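Local coordinates for lysine cyclodeaminase (Streptomyces pristinaespiralis, PDB 5YU3), which catalyses the NAD-dependent cyclisation of L-lysine to L-pipecolic acid with release of ammonia, and also recognises L-ornithine and L-2,4-diaminobutyric acid, at residues A[26-29]-A[30-34]; A[116-119]-A[120-124]; A[302-305]-A[306-309]. All blocks are in the same frame, centred on the assembly; numbering follows the deposited sequence.

Contact 1: residues A[26-29]-A[30-34]; sequences RIID and RLTGG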
ATOM      1  N   ARG A  26     -17.966   8.316  19.203  1.00 17.60           N
ATOM      2  CA  ARG A  26     -18.442   7.946  17.872  1.00 18.18           C
ATOM      3  C   ARG A  26     -17.647   6.774  17.317  1.00 18.49           C
ATOM      4  O   ARG A  26     -18.225   5.851  16.732  1.00 17.92           O
ATOM      5  CB  ARG A  26     -18.352   9.127  16.902  1.00 17.99           C
ATOM      6  CG  ARG A  26     -19.337  10.243  17.185  1.00 21.81           C
ATOM      7  CD  ARG A  26     -19.307  11.313  16.077  1.00 23.70           C
ATOM      8  NE  ARG A  26     -20.010  12.522  16.497  1.00 22.13           N
ATOM      9  CZ  ARG A  26     -20.081  13.635  15.776  1.00 29.19           C
ATOM     10  NH1 ARG A  26     -19.480  13.706  14.590  1.00 28.63           N
ATOM     11  NH2 ARG A  26     -20.749  14.685  16.247  1.00 30.38           N
ATOM     12  N   ILE A  27     -16.324   6.795  17.490  1.00 17.63           N
ATOM     13  CA  ILE A  27     -15.496   5.726  16.938  1.00 17.93           C
ATOM     14  C   ILE A  27     -15.694   4.431  17.724  1.00 19.49           C
ATOM     15  O   ILE A  27     -15.745   3.342  17.136  1.00 16.13           O
ATOM     16  CB  ILE A  27     -14.021   6.165  16.885  1.00 16.32           C
ATOM     17  CG1 ILE A  27     -13.878   7.310  15.865  1.00 16.01           C
ATOM     18  CG2 ILE A  27     -13.105   4.999  16.476  1.00 16.47           C
ATOM     19  CD1 ILE A  27     -12.550   8.042  15.914  1.00 17.12           C
ATOM     20  N   ILE A  28     -15.831   4.522  19.052  1.00 17.39           N
ATOM     21  CA  ILE A  28     -16.180   3.338  19.836  1.00 15.74           C
ATOM     22  C   ILE A  28     -17.483   2.723  19.327  1.00 18.21           C
ATOM     23  O   ILE A  28     -17.569   1.510  19.101  1.00 17.85           O
ATOM     24  CB  ILE A  28     -16.270   3.683  21.333  1.00 16.33           C
ATOM     25  CG1 ILE A  28     -14.876   3.966  21.904  1.00 15.56           C
ATOM     26  CG2 ILE A  28     -16.991   2.553  22.103  1.00 18.23           C
ATOM     27  CD1 ILE A  28     -14.903   4.615  23.294  1.00 17.39           C
ATOM     28  N   ASP A  29     -18.516   3.550  19.131  1.00 17.31           N
ATOM     29  CA  ASP A  29     -19.810   3.020  18.702  1.00 21.06           C
ATOM     30  C   ASP A  29     -19.726   2.397  17.311  1.00 19.98           C
ATOM     31  O   ASP A  29     -20.283   1.319  17.066  1.00 18.91           O
ATOM     32  CB  ASP A  29     -20.872   4.123  18.714  1.00 21.05           C
ATOM     33  CG  ASP A  29     -21.241   4.577  20.126  1.00 28.22           C
ATOM     34  OD1 ASP A  29     -20.977   3.836  21.095  1.00 27.90           O
ATOM     35  OD2 ASP A  29     -21.802   5.682  20.265  1.00 26.91           O
ATOM     36  N   ARG A  30     -19.032   3.059  16.388  1.00 20.71           N
ATOM     37  CA  ARG A  30     -18.944   2.533  15.028  1.00 22.29           C
ATOM     38  C   ARG A  30     -18.128   1.249  14.984  1.00 21.23           C
ATOM     39  O   ARG A  30     -18.473   0.306  14.258  1.00 20.84           O
ATOM     40  CB  ARG A  30     -18.337   3.588  14.106  1.00 23.70           C
ATOM     41  CG  ARG A  30     -19.151   4.851  14.074  1.00 32.16           C
ATOM     42  CD  ARG A  30     -20.418   4.641  13.281  1.00 37.46           C
ATOM     43  NE  ARG A  30     -20.128   4.847  11.880  1.00 41.17           N
ATOM     44  CZ  ARG A  30     -20.259   6.013  11.258  1.00 32.44           C
ATOM     45  NH1 ARG A  30     -20.696   7.083  11.916  1.00 32.39           N
ATOM     46  NH2 ARG A  30     -19.951   6.102   9.977  1.00 31.01           N
ATOM     47  N   LEU A  31     -17.031   1.207  15.735  1.00 18.13           N
ATOM     48  CA  LEU A  31     -16.223  -0.003  15.813  1.00 19.09           C
ATOM     49  C   LEU A  31     -17.021  -1.164  16.400  1.00 21.82           C
ATOM     50  O   LEU A  31     -16.938  -2.296  15.909  1.00 21.39           O
ATOM     51  CB  LEU A  31     -14.976   0.284  16.643  1.00 20.45           C
ATOM     52  CG  LEU A  31     -13.803  -0.679  16.565  1.00 26.11           C
ATOM     53  CD1 LEU A  31     -13.586  -1.138  15.124  1.00 27.23           C
ATOM     54  CD2 LEU A  31     -12.540  -0.009  17.130  1.00 22.81           C
ATOM     55  N   THR A  32     -17.807  -0.897  17.445  1.00 19.73           N
ATOM     56  CA  THR A  32     -18.641  -1.939  18.043  1.00 19.95           C
ATOM     57  C   THR A  32     -19.620  -2.518  17.028  1.00 21.41           C
ATOM     58  O   THR A  32     -19.742  -3.742  16.894  1.00 22.63           O
ATOM     59  CB  THR A  32     -19.394  -1.368  19.247  1.00 19.28           C
ATOM     60  OG1 THR A  32     -18.450  -0.934  20.230  1.00 18.20           O
ATOM     61  CG2 THR A  32     -20.306  -2.428  19.863  1.00 25.80           C
ATOM     62  N   GLY A  33     -20.327  -1.654  16.299  1.00 19.78           N
ATOM     63  CA  GLY A  33     -21.264  -2.143  15.303  1.00 20.47           C
ATOM     64  C   GLY A  33     -20.572  -2.874  14.169  1.00 20.45           C
ATOM     65  O   GLY A  33     -21.048  -3.918  13.707  1.00 20.92           O
ATOM     66  N   GLY A  34     -19.435  -2.344  13.713  1.00 15.85           N
ATOM     67  CA  GLY A  34     -18.722  -2.974  12.617  1.00 21.07           C
ATOM     68  C   GLY A  34     -18.162  -4.332  12.989  1.00 20.90           C
ATOM     69  O   GLY A  34     -18.207  -5.271  12.190  1.00 18.61           O
TER

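Contact 2: residues A[116-119]-A[120-124]; sequences LLTA and LRTGA. With NAD (nicotinamide-adenine-dinucleotide), chain F; PRO (proline), chain G.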
ATOM      1  N   LEU A 116      -3.571  10.817  14.209  1.00 16.76           N
ATOM      2  CA  LEU A 116      -4.657  10.933  15.183  1.00 17.23           C
ATOM      3  C   LEU A 116      -5.642   9.776  15.049  1.00 18.88           C
ATOM      4  O   LEU A 116      -6.024   9.156  16.046  1.00 15.37           O
ATOM      5  CB  LEU A 116      -5.382  12.274  15.026  1.00 16.95           C
ATOM      6  CG  LEU A 116      -6.587  12.485  15.953  1.00 20.21           C
ATOM      7  CD1 LEU A 116      -6.167  12.406  17.413  1.00 20.92           C
ATOM      8  CD2 LEU A 116      -7.288  13.828  15.644  1.00 21.89           C
ATOM      9  N   LEU A 117      -6.079   9.490  13.818  1.00 15.69           N
ATOM     10  CA  LEU A 117      -7.015   8.397  13.566  1.00 16.29           C
ATOM     11  C   LEU A 117      -6.521   7.072  14.155  1.00 16.18           C
ATOM     12  O   LEU A 117      -7.311   6.318  14.738  1.00 13.79           O
ATOM     13  CB  LEU A 117      -7.250   8.271  12.051  1.00 17.04           C
ATOM     14  CG  LEU A 117      -8.154   7.183  11.471  1.00 18.71           C
ATOM     15  CD1 LEU A 117      -8.733   7.639  10.131  1.00 18.62           C
ATOM     16  CD2 LEU A 117      -7.402   5.863  11.272  1.00 18.21           C
ATOM     17  N   THR A 118      -5.236   6.758  13.981  1.00 14.91           N
ATOM     18  CA  THR A 118      -4.708   5.494  14.508  1.00 15.78           C
ATOM     19  C   THR A 118      -4.824   5.467  16.029  1.00 17.32           C
ATOM     20  O   THR A 118      -5.290   4.482  16.617  1.00 16.12           O
ATOM     21  CB  THR A 118      -3.246   5.283  14.078  1.00 17.87           C
ATOM     22  OG1 THR A 118      -3.177   5.095  12.654  1.00 15.92           O
ATOM     23  CG2 THR A 118      -2.641   4.033  14.762  1.00 16.08           C
ATOM     24  N   ALA A 119      -4.437   6.566  16.678  1.00 15.07           N
ATOM     25  CA  ALA A 119      -4.519   6.628  18.137  1.00 16.68           C
ATOM     26  C   ALA A 119      -5.962   6.499  18.605  1.00 17.27           C
ATOM     27  O   ALA A 119      -6.240   5.822  19.600  1.00 16.24           O
ATOM     28  CB  ALA A 119      -3.891   7.932  18.642  1.00 16.18           C
ATOM     29  N   LEU A 120      -6.901   7.135  17.889  1.00 13.24           N
ATOM     30  CA  LEU A 120      -8.306   7.070  18.271  1.00 13.37           C
ATOM     31  C   LEU A 120      -8.850   5.652  18.159  1.00 15.33           C
ATOM     32  O   LEU A 120      -9.485   5.151  19.096  1.00 15.21           O
ATOM     33  CB  LEU A 120      -9.136   8.020  17.401  1.00 12.89           C
ATOM     34  CG  LEU A 120      -8.836   9.504  17.637  1.00 14.58           C
ATOM     35  CD1 LEU A 120      -9.645  10.381  16.666  1.00 16.19           C
ATOM     36  CD2 LEU A 120      -9.119   9.905  19.079  1.00 20.08           C
ATOM     37  N   ARG A 121      -8.663   4.998  17.002  1.00 15.15           N
ATOM     38  CA  ARG A 121      -9.312   3.696  16.847  1.00 14.65           C
ATOM     39  C   ARG A 121      -8.618   2.614  17.670  1.00 15.04           C
ATOM     40  O   ARG A 121      -9.242   1.587  17.978  1.00 14.28           O
ATOM     41  CB  ARG A 121      -9.419   3.301  15.355  1.00 17.72           C
ATOM     42  CG  ARG A 121      -8.127   3.233  14.534  1.00 17.58           C
ATOM     43  CD  ARG A 121      -7.280   2.011  14.909  1.00 17.41           C
ATOM     44  NE  ARG A 121      -6.605   1.396  13.773  1.00 17.25           N
ATOM     45  CZ  ARG A 121      -5.579   0.554  13.878  1.00 18.27           C
ATOM     46  NH1 ARG A 121      -5.068   0.249  15.079  1.00 15.81           N
ATOM     47  NH2 ARG A 121      -5.049   0.023  12.775  1.00 17.73           N
ATOM     48  N   THR A 122      -7.355   2.828  18.037  1.00 14.20           N
ATOM     49  CA  THR A 122      -6.645   1.866  18.875  1.00 13.06           C
ATOM     50  C   THR A 122      -7.126   1.948  20.318  1.00 15.62           C
ATOM     51  O   THR A 122      -7.328   0.913  20.972  1.00 16.33           O
ATOM     52  CB  THR A 122      -5.138   2.110  18.779  1.00 13.11           C
ATOM     53  OG1 THR A 122      -4.752   2.044  17.401  1.00 14.21           O
ATOM     54  CG2 THR A 122      -4.346   1.058  19.547  1.00 14.03           C
ATOM     55  N   GLY A 123      -7.325   3.169  20.826  1.00 14.64           N
ATOM     56  CA  GLY A 123      -8.016   3.318  22.096  1.00 14.61           C
ATOM     57  C   GLY A 123      -9.422   2.755  22.045  1.00 14.22           C
ATOM     58  O   GLY A 123      -9.859   2.058  22.966  1.00 16.12           O
ATOM     59  N   ALA A 124     -10.150   3.039  20.958  1.00 13.40           N
ATOM     60  CA  ALA A 124     -11.524   2.572  20.849  1.00 13.81           C
ATOM     61  C   ALA A 124     -11.599   1.051  20.882  1.00 15.20           C
ATOM     62  O   ALA A 124     -12.496   0.486  21.512  1.00 15.79           O
ATOM     63  CB  ALA A 124     -12.170   3.100  19.565  1.00 14.67           C
TER
HETATM   64  PA  NAD F 402       5.594   5.607  21.551  1.00 17.23           P
HETATM   65  O1A NAD F 402       7.017   5.598  21.088  1.00 14.49           O
HETATM   66  O2A NAD F 402       4.814   6.908  21.573  1.00 17.31           O
HETATM   67  O5B NAD F 402       5.556   5.056  23.062  1.00 16.86           O
HETATM   68  C5B NAD F 402       6.135   3.783  23.374  1.00 15.14           C
HETATM   69  C4B NAD F 402       6.651   3.885  24.802  1.00 18.06           C
HETATM   70  O4B NAD F 402       7.084   2.595  25.239  1.00 17.93           O
HETATM   71  C3B NAD F 402       7.876   4.799  24.899  1.00 16.62           C
HETATM   72  O3B NAD F 402       7.611   5.888  25.810  1.00 19.53           O
HETATM   73  C2B NAD F 402       8.972   3.888  25.429  1.00 17.75           C
HETATM   74  O2B NAD F 402       9.866   4.523  26.338  1.00 20.57           O
HETATM   75  C1B NAD F 402       8.167   2.819  26.135  1.00 18.05           C
HETATM   76  N9A NAD F 402       8.848   1.529  26.378  1.00 17.83           N
HETATM   77  C8A NAD F 402       9.740   0.884  25.591  1.00 19.93           C
HETATM   78  N7A NAD F 402      10.114  -0.301  26.172  1.00 17.46           N
HETATM   79  C5A NAD F 402       9.438  -0.403  27.341  1.00 17.36           C
HETATM   80  C6A NAD F 402       9.346  -1.368  28.453  1.00 17.08           C
HETATM   81  N6A NAD F 402      10.063  -2.517  28.437  1.00 19.49           N
HETATM   82  N1A NAD F 402       8.501  -1.078  29.468  1.00 18.69           N
HETATM   83  C2A NAD F 402       7.767   0.049  29.524  1.00 19.09           C
HETATM   84  N3A NAD F 402       7.811   0.981  28.558  1.00 17.27           N
HETATM   85  C4A NAD F 402       8.608   0.805  27.467  1.00 18.51           C
HETATM   86  O3  NAD F 402       4.794   4.522  20.644  1.00 15.95           O
HETATM   87  PN  NAD F 402       3.214   4.270  20.597  1.00 15.48           P
HETATM   88  O1N NAD F 402       2.650   4.490  21.982  1.00 15.26           O
HETATM   89  O2N NAD F 402       2.656   5.035  19.416  1.00 14.77           O
HETATM   90  O5D NAD F 402       3.134   2.708  20.207  1.00 15.95           O
HETATM   91  C5D NAD F 402       3.420   1.707  21.185  1.00 17.58           C
HETATM   92  C4D NAD F 402       3.175   0.330  20.568  1.00 13.84           C
HETATM   93  O4D NAD F 402       1.823   0.230  20.122  1.00 15.61           O
HETATM   94  C3D NAD F 402       4.037   0.095  19.338  1.00 17.91           C
HETATM   95  O3D NAD F 402       4.436  -1.293  19.313  1.00 17.09           O
HETATM   96  C2D NAD F 402       3.078   0.334  18.193  1.00 15.50           C
HETATM   97  O2D NAD F 402       3.498  -0.286  16.969  1.00 16.79           O
HETATM   98  C1D NAD F 402       1.819  -0.268  18.782  1.00 16.39           C
HETATM   99  N1N NAD F 402       0.578   0.116  18.121  1.00 15.63           N
HETATM  100  C2N NAD F 402      -0.414  -0.784  18.089  1.00 16.08           C
HETATM  101  C3N NAD F 402      -1.624  -0.493  17.475  1.00 16.30           C
HETATM  102  C7N NAD F 402      -2.702  -1.525  17.483  1.00 16.72           C
HETATM  103  O7N NAD F 402      -3.675  -1.397  16.767  1.00 15.43           O
HETATM  104  N7N NAD F 402      -2.585  -2.561  18.331  1.00 14.79           N
HETATM  105  C4N NAD F 402      -1.830   0.771  16.913  1.00 17.82           C
HETATM  106  C5N NAD F 402      -0.789   1.693  16.990  1.00 15.91           C
HETATM  107  C6N NAD F 402       0.414   1.350  17.611  1.00 16.73           C
HETATM  108  N   PRO G 403       0.171  -1.677  14.118  1.00 27.81           N
HETATM  109  CA  PRO G 403      -0.194  -0.199  13.786  1.00 32.93           C
HETATM  110  C   PRO G 403      -1.594  -0.126  13.115  1.00 24.76           C
HETATM  111  O   PRO G 403      -1.803   0.950  12.525  1.00 24.80           O
HETATM  112  CB  PRO G 403       0.761   0.172  13.020  1.00 27.65           C
HETATM  113  CG  PRO G 403       2.048  -0.582  13.641  1.00 30.30           C
HETATM  114  CD  PRO G 403       1.599  -1.494  14.443  1.00 26.46           C
HETATM  115  OXT PRO G 403      -2.483  -1.047  13.189  1.00 20.56           O

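Contact 3: residues A[302-305]-A[306-309]; sequences TGFA and FEDA. With NAD (nicotinamide-adenine-dinucleotide), chain F; PRO (proline), chain G.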
ATOM      1  N   THR A 302      -3.668  -6.097  17.497  1.00 15.75           N
ATOM      2  CA  THR A 302      -2.661  -5.832  16.482  1.00 14.58           C
ATOM      3  C   THR A 302      -3.050  -4.707  15.542  1.00 17.25           C
ATOM      4  O   THR A 302      -2.161  -4.139  14.893  1.00 17.32           O
ATOM      5  CB  THR A 302      -2.380  -7.092  15.643  1.00 17.24           C
ATOM      6  OG1 THR A 302      -3.572  -7.476  14.940  1.00 17.56           O
ATOM      7  CG2 THR A 302      -1.925  -8.234  16.550  1.00 18.27           C
ATOM      8  N   GLY A 303      -4.338  -4.361  15.475  1.00 16.36           N
ATOM      9  CA  GLY A 303      -4.838  -3.348  14.560  1.00 17.72           C
ATOM     10  C   GLY A 303      -5.110  -3.954  13.200  1.00 17.12           C
ATOM     11  O   GLY A 303      -4.312  -4.757  12.709  1.00 19.78           O
ATOM     12  N   PHE A 304      -6.238  -3.620  12.584  1.00 17.13           N
ATOM     13  CA  PHE A 304      -6.444  -4.081  11.225  1.00 15.42           C
ATOM     14  C   PHE A 304      -7.228  -3.026  10.459  1.00 17.53           C
ATOM     15  O   PHE A 304      -7.897  -2.161  11.039  1.00 15.44           O
ATOM     16  CB  PHE A 304      -7.094  -5.491  11.173  1.00 14.37           C
ATOM     17  CG  PHE A 304      -8.476  -5.594  11.766  1.00 15.63           C
ATOM     18  CD1 PHE A 304      -8.674  -5.570  13.148  1.00 15.79           C
ATOM     19  CD2 PHE A 304      -9.576  -5.796  10.943  1.00 15.64           C
ATOM     20  CE1 PHE A 304      -9.944  -5.697  13.689  1.00 15.15           C
ATOM     21  CE2 PHE A 304     -10.859  -5.926  11.477  1.00 16.18           C
ATOM     22  CZ  PHE A 304     -11.041  -5.879  12.855  1.00 16.12           C
ATOM     23  N   ALA A 305      -7.102  -3.095   9.131  1.00 14.08           N
ATOM     24  CA  ALA A 305      -7.478  -1.974   8.274  1.00 16.29           C
ATOM     25  C   ALA A 305      -8.962  -1.626   8.362  1.00 16.79           C
ATOM     26  O   ALA A 305      -9.329  -0.466   8.153  1.00 16.72           O
ATOM     27  CB  ALA A 305      -7.079  -2.290   6.829  1.00 16.04           C
ATOM     28  N   PHE A 306      -9.835  -2.605   8.634  1.00 16.61           N
ATOM     29  CA  PHE A 306     -11.255  -2.309   8.829  1.00 17.70           C
ATOM     30  C   PHE A 306     -11.452  -1.230   9.886  1.00 17.86           C
ATOM     31  O   PHE A 306     -12.331  -0.374   9.750  1.00 15.45           O
ATOM     32  CB  PHE A 306     -12.003  -3.585   9.231  1.00 15.90           C
ATOM     33  CG  PHE A 306     -13.488  -3.409   9.428  1.00 20.74           C
ATOM     34  CD1 PHE A 306     -14.305  -3.005   8.387  1.00 23.70           C
ATOM     35  CD2 PHE A 306     -14.070  -3.692  10.659  1.00 25.26           C
ATOM     36  CE1 PHE A 306     -15.679  -2.869   8.569  1.00 31.40           C
ATOM     37  CE2 PHE A 306     -15.436  -3.561  10.847  1.00 23.40           C
ATOM     38  CZ  PHE A 306     -16.243  -3.152   9.796  1.00 26.68           C
ATOM     39  N   GLU A 307     -10.652  -1.261  10.955  1.00 15.40           N
ATOM     40  CA  GLU A 307     -10.786  -0.240  11.991  1.00 15.33           C
ATOM     41  C   GLU A 307     -10.443   1.136  11.442  1.00 15.94           C
ATOM     42  O   GLU A 307     -11.094   2.128  11.785  1.00 14.84           O
ATOM     43  CB  GLU A 307      -9.893  -0.562  13.184  1.00 15.02           C
ATOM     44  CG  GLU A 307     -10.157  -1.940  13.802  1.00 13.98           C
ATOM     45  CD  GLU A 307      -9.159  -2.305  14.892  1.00 16.42           C
ATOM     46  OE1 GLU A 307      -7.993  -1.876  14.811  1.00 18.03           O
ATOM     47  OE2 GLU A 307      -9.550  -3.028  15.841  1.00 18.04           O
ATOM     48  N   ASP A 308      -9.423   1.209  10.589  1.00 14.89           N
ATOM     49  CA  ASP A 308      -9.043   2.482   9.985  1.00 17.18           C
ATOM     50  C   ASP A 308     -10.101   2.975   9.008  1.00 19.20           C
ATOM     51  O   ASP A 308     -10.373   4.180   8.937  1.00 15.30           O
ATOM     52  CB  ASP A 308      -7.692   2.329   9.300  1.00 15.60           C
ATOM     53  CG  ASP A 308      -6.630   1.866  10.257  1.00 17.65           C
ATOM     54  OD1 ASP A 308      -6.331   2.641  11.185  1.00 16.28           O
ATOM     55  OD2 ASP A 308      -6.102   0.738  10.103  1.00 17.08           O
ATOM     56  N   ALA A 309     -10.701   2.061   8.239  1.00 15.30           N
ATOM     57  CA  ALA A 309     -11.777   2.454   7.333  1.00 16.42           C
ATOM     58  C   ALA A 309     -12.970   3.005   8.104  1.00 19.81           C
ATOM     59  O   ALA A 309     -13.609   3.975   7.671  1.00 16.65           O
ATOM     60  CB  ALA A 309     -12.205   1.263   6.470  1.00 17.77           C
TER
HETATM   61  PA  NAD F 402       5.594   5.607  21.551  1.00 17.23           P
HETATM   62  O1A NAD F 402       7.017   5.598  21.088  1.00 14.49           O
HETATM   63  O2A NAD F 402       4.814   6.908  21.573  1.00 17.31           O
HETATM   64  O5B NAD F 402       5.556   5.056  23.062  1.00 16.86           O
HETATM   65  C5B NAD F 402       6.135   3.783  23.374  1.00 15.14           C
HETATM   66  C4B NAD F 402       6.651   3.885  24.802  1.00 18.06           C
HETATM   67  O4B NAD F 402       7.084   2.595  25.239  1.00 17.93           O
HETATM   68  C3B NAD F 402       7.876   4.799  24.899  1.00 16.62           C
HETATM   69  O3B NAD F 402       7.611   5.888  25.810  1.00 19.53           O
HETATM   70  C2B NAD F 402       8.972   3.888  25.429  1.00 17.75           C
HETATM   71  O2B NAD F 402       9.866   4.523  26.338  1.00 20.57           O
HETATM   72  C1B NAD F 402       8.167   2.819  26.135  1.00 18.05           C
HETATM   73  N9A NAD F 402       8.848   1.529  26.378  1.00 17.83           N
HETATM   74  C8A NAD F 402       9.740   0.884  25.591  1.00 19.93           C
HETATM   75  N7A NAD F 402      10.114  -0.301  26.172  1.00 17.46           N
HETATM   76  C5A NAD F 402       9.438  -0.403  27.341  1.00 17.36           C
HETATM   77  C6A NAD F 402       9.346  -1.368  28.453  1.00 17.08           C
HETATM   78  N6A NAD F 402      10.063  -2.517  28.437  1.00 19.49           N
HETATM   79  N1A NAD F 402       8.501  -1.078  29.468  1.00 18.69           N
HETATM   80  C2A NAD F 402       7.767   0.049  29.524  1.00 19.09           C
HETATM   81  N3A NAD F 402       7.811   0.981  28.558  1.00 17.27           N
HETATM   82  C4A NAD F 402       8.608   0.805  27.467  1.00 18.51           C
HETATM   83  O3  NAD F 402       4.794   4.522  20.644  1.00 15.95           O
HETATM   84  PN  NAD F 402       3.214   4.270  20.597  1.00 15.48           P
HETATM   85  O1N NAD F 402       2.650   4.490  21.982  1.00 15.26           O
HETATM   86  O2N NAD F 402       2.656   5.035  19.416  1.00 14.77           O
HETATM   87  O5D NAD F 402       3.134   2.708  20.207  1.00 15.95           O
HETATM   88  C5D NAD F 402       3.420   1.707  21.185  1.00 17.58           C
HETATM   89  C4D NAD F 402       3.175   0.330  20.568  1.00 13.84           C
HETATM   90  O4D NAD F 402       1.823   0.230  20.122  1.00 15.61           O
HETATM   91  C3D NAD F 402       4.037   0.095  19.338  1.00 17.91           C
HETATM   92  O3D NAD F 402       4.436  -1.293  19.313  1.00 17.09           O
HETATM   93  C2D NAD F 402       3.078   0.334  18.193  1.00 15.50           C
HETATM   94  O2D NAD F 402       3.498  -0.286  16.969  1.00 16.79           O
HETATM   95  C1D NAD F 402       1.819  -0.268  18.782  1.00 16.39           C
HETATM   96  N1N NAD F 402       0.578   0.116  18.121  1.00 15.63           N
HETATM   97  C2N NAD F 402      -0.414  -0.784  18.089  1.00 16.08           C
HETATM   98  C3N NAD F 402      -1.624  -0.493  17.475  1.00 16.30           C
HETATM   99  C7N NAD F 402      -2.702  -1.525  17.483  1.00 16.72           C
HETATM  100  O7N NAD F 402      -3.675  -1.397  16.767  1.00 15.43           O
HETATM  101  N7N NAD F 402      -2.585  -2.561  18.331  1.00 14.79           N
HETATM  102  C4N NAD F 402      -1.830   0.771  16.913  1.00 17.82           C
HETATM  103  C5N NAD F 402      -0.789   1.693  16.990  1.00 15.91           C
HETATM  104  C6N NAD F 402       0.414   1.350  17.611  1.00 16.73           C
HETATM  105  N   PRO G 403       0.171  -1.677  14.118  1.00 27.81           N
HETATM  106  CA  PRO G 403      -0.194  -0.199  13.786  1.00 32.93           C
HETATM  107  C   PRO G 403      -1.594  -0.126  13.115  1.00 24.76           C
HETATM  108  O   PRO G 403      -1.803   0.950  12.525  1.00 24.80           O
HETATM  109  CB  PRO G 403       0.761   0.172  13.020  1.00 27.65           C
HETATM  110  CG  PRO G 403       2.048  -0.582  13.641  1.00 30.30           C
HETATM  111  CD  PRO G 403       1.599  -1.494  14.443  1.00 26.46           C
HETATM  112  OXT PRO G 403      -2.483  -1.047  13.189  1.00 20.56           O

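Contact 1: residues A[26-29]-A[30-34]
R30 meets the preceding turn through both its backbone and the root of its side chain. Its N-H gives a hydrogen bond of 2.9 Å from N to the carbonyl O of R26, and its CG rests against the same oxygen, 3.0 Å from R26 O. That second touch follows from the first torsion, which sets CG beside the backbone N (chi1 -59°). Beyond CG the chain bends twice and carries the guanidinium away from the turn to form a salt bridge with E317, while R26, a turn earlier, turns its own NE to E22. D29 contributes mainly through its main chain: its carbonyl O receives the N-H of G33, at 3.1 Å between G33 N and D29 O. Its carboxylate lies on an exposed flank. These are the i to i+4 bonds of an alpha-helix, here the helix of residues 20-39, whose inner flank packs against helices 115-133 and 305-321. On that flank I27 is buried, and its carbonyl O takes the N-H of L31 at 2.9 Å from L31 N, with the CB of L31 also 3.2 Å from I27 O. T32 adds a side-chain bond to the backbone pattern. Its OG1 lies beside the backbone N (chi1 -62°), which brings the hydroxyl back over the preceding turn to donate to I28 O at 2.8 Å, from above the carbonyl plane and not along a lone pair, while the N-H of T32 reaches that oxygen from the opposite face. Two donors of one residue thus grip a single carbonyl. A valine here would keep the branched shape but would probably leave I28 O with the backbone N-H alone and deprive R131 of a weak hydrogen-bond partner.

Contact 2: residues A[116-119]-A[120-124]
R121 lies against L117 and T118, one turn back on the same helix, before its tip enters the active site. Its CB lies 3.7 Å from L117 O, the acceptor of R121's own backbone N-H. The first torsion places CG between the backbone N and the carbonyl carbon, the crowded position (chi1 57°), so that CG sits 3.2 Å from L117 O. CD then passes T118 O at 3.6 Å, and NE forms a salt bridge with D308. At the guanidinium the ligands come in at the edge, near its plane: NH2 donates to the carboxylate oxygen OXT of the bound proline at 2.8 Å, with an N-H...O angle of 154°, and NH1 makes a weak, bent bond to the carboxamide O7N of NAD, 2.7 Å away. NH1 also donates to T122 OG1 at 3.0 Å, a partner 29° out of the guanidinium plane. That hydroxyl donates in turn to T118 O, 2.6 Å from OG1, which ties the guanidinium to the helix backbone, alongside the D308 salt bridge. The same hydroxyl lies 3.2 Å from NAD C4N, the nicotinamide carbon that exchanges hydride in NAD enzymes, and the methyl of T118 lies by the neighbouring C5N. Elsewhere L116 and L120 meet at a slant, L116 CG against L120 CD1. Around this part of helix 115-133, L117 meets V98 of strand 94-102 and A311 of helix 305-321, L120 lies on L23 of helix 20-39 and Y341 of the second subunit, and A119 faces Q149 of helix 148-160.

Contact 3: residues A[302-305]-A[306-309]
F304 and E307 are joined by hydrogen bonds in both directions. The backbone N-H of E307 goes to F304 O at 2.9 Å, a bent bond with an N-H...O angle of 138°. In return, the E307 side chain reaches back three residues at the loop-to-helix junction, where its OE1 takes the N-H of F304 in a weak but fairly straight bond, 3.3 Å from F304 N. A regular turn follows, with A309 N donating to A305 O. Apolar contact gathers round the F304 ring. Its CG lies between the backbone N and the carbonyl carbon, which swings the ring toward the helix start, where the methylene CG of E307 stands over one face, 4.1 Å from the ring centroid and 24° off the normal, a CH-pi contact. The E307 carboxylate is inclined 35° to the ring. Alongside, the F306 side chain points the same way as F304, and its CB approaches F304 CE2 to 3.4 Å. Further out, F304 packs on L35 and I38 of helix 20-39, and the F306 ring meets that of H67. Contacts with the ligands fall to the loop. T302 O receives a weak bond from the ring nitrogen N of the bound proline, 3.5 Å away, and is also bonded by R49. G303 passes its CA 3.2 Å from NAD O7N; its positive phi suits a glycine, and a CB at this position would also run into the proline OXT. D256 holds this strand-to-helix loop through G303 N and T302 OG1, and D308, in the first turn of the helix, forms a salt bridge with K77. The arrangement is that of a ligand-binding loop at a helix start, lining the cofactor and proline pocket of the ornithine cyclodeaminase/mu-crystallin family.

In the fold
The three contacts follow one another along the chain, yet they pack together: the centre of contact 1 lies 12 Å from the centres of contacts 2 and 3, which are 10 Å apart. Contact 1 lies behind the site: the side chain of L31 is about 9 Å from NAD, I27 CD1 touches L120 CB of contact 2 at 3.7 Å, and L31 CD1 meets E307 CG of contact 3 at 3.8 Å. Contacts 2 and 3 both touch NAD and proline, and the salt bridge joining them spans 2.9 Å from R121 NE to D308 OD1. Contact 1 thus gives second-shell packing to two first-shell elements that share the ligands.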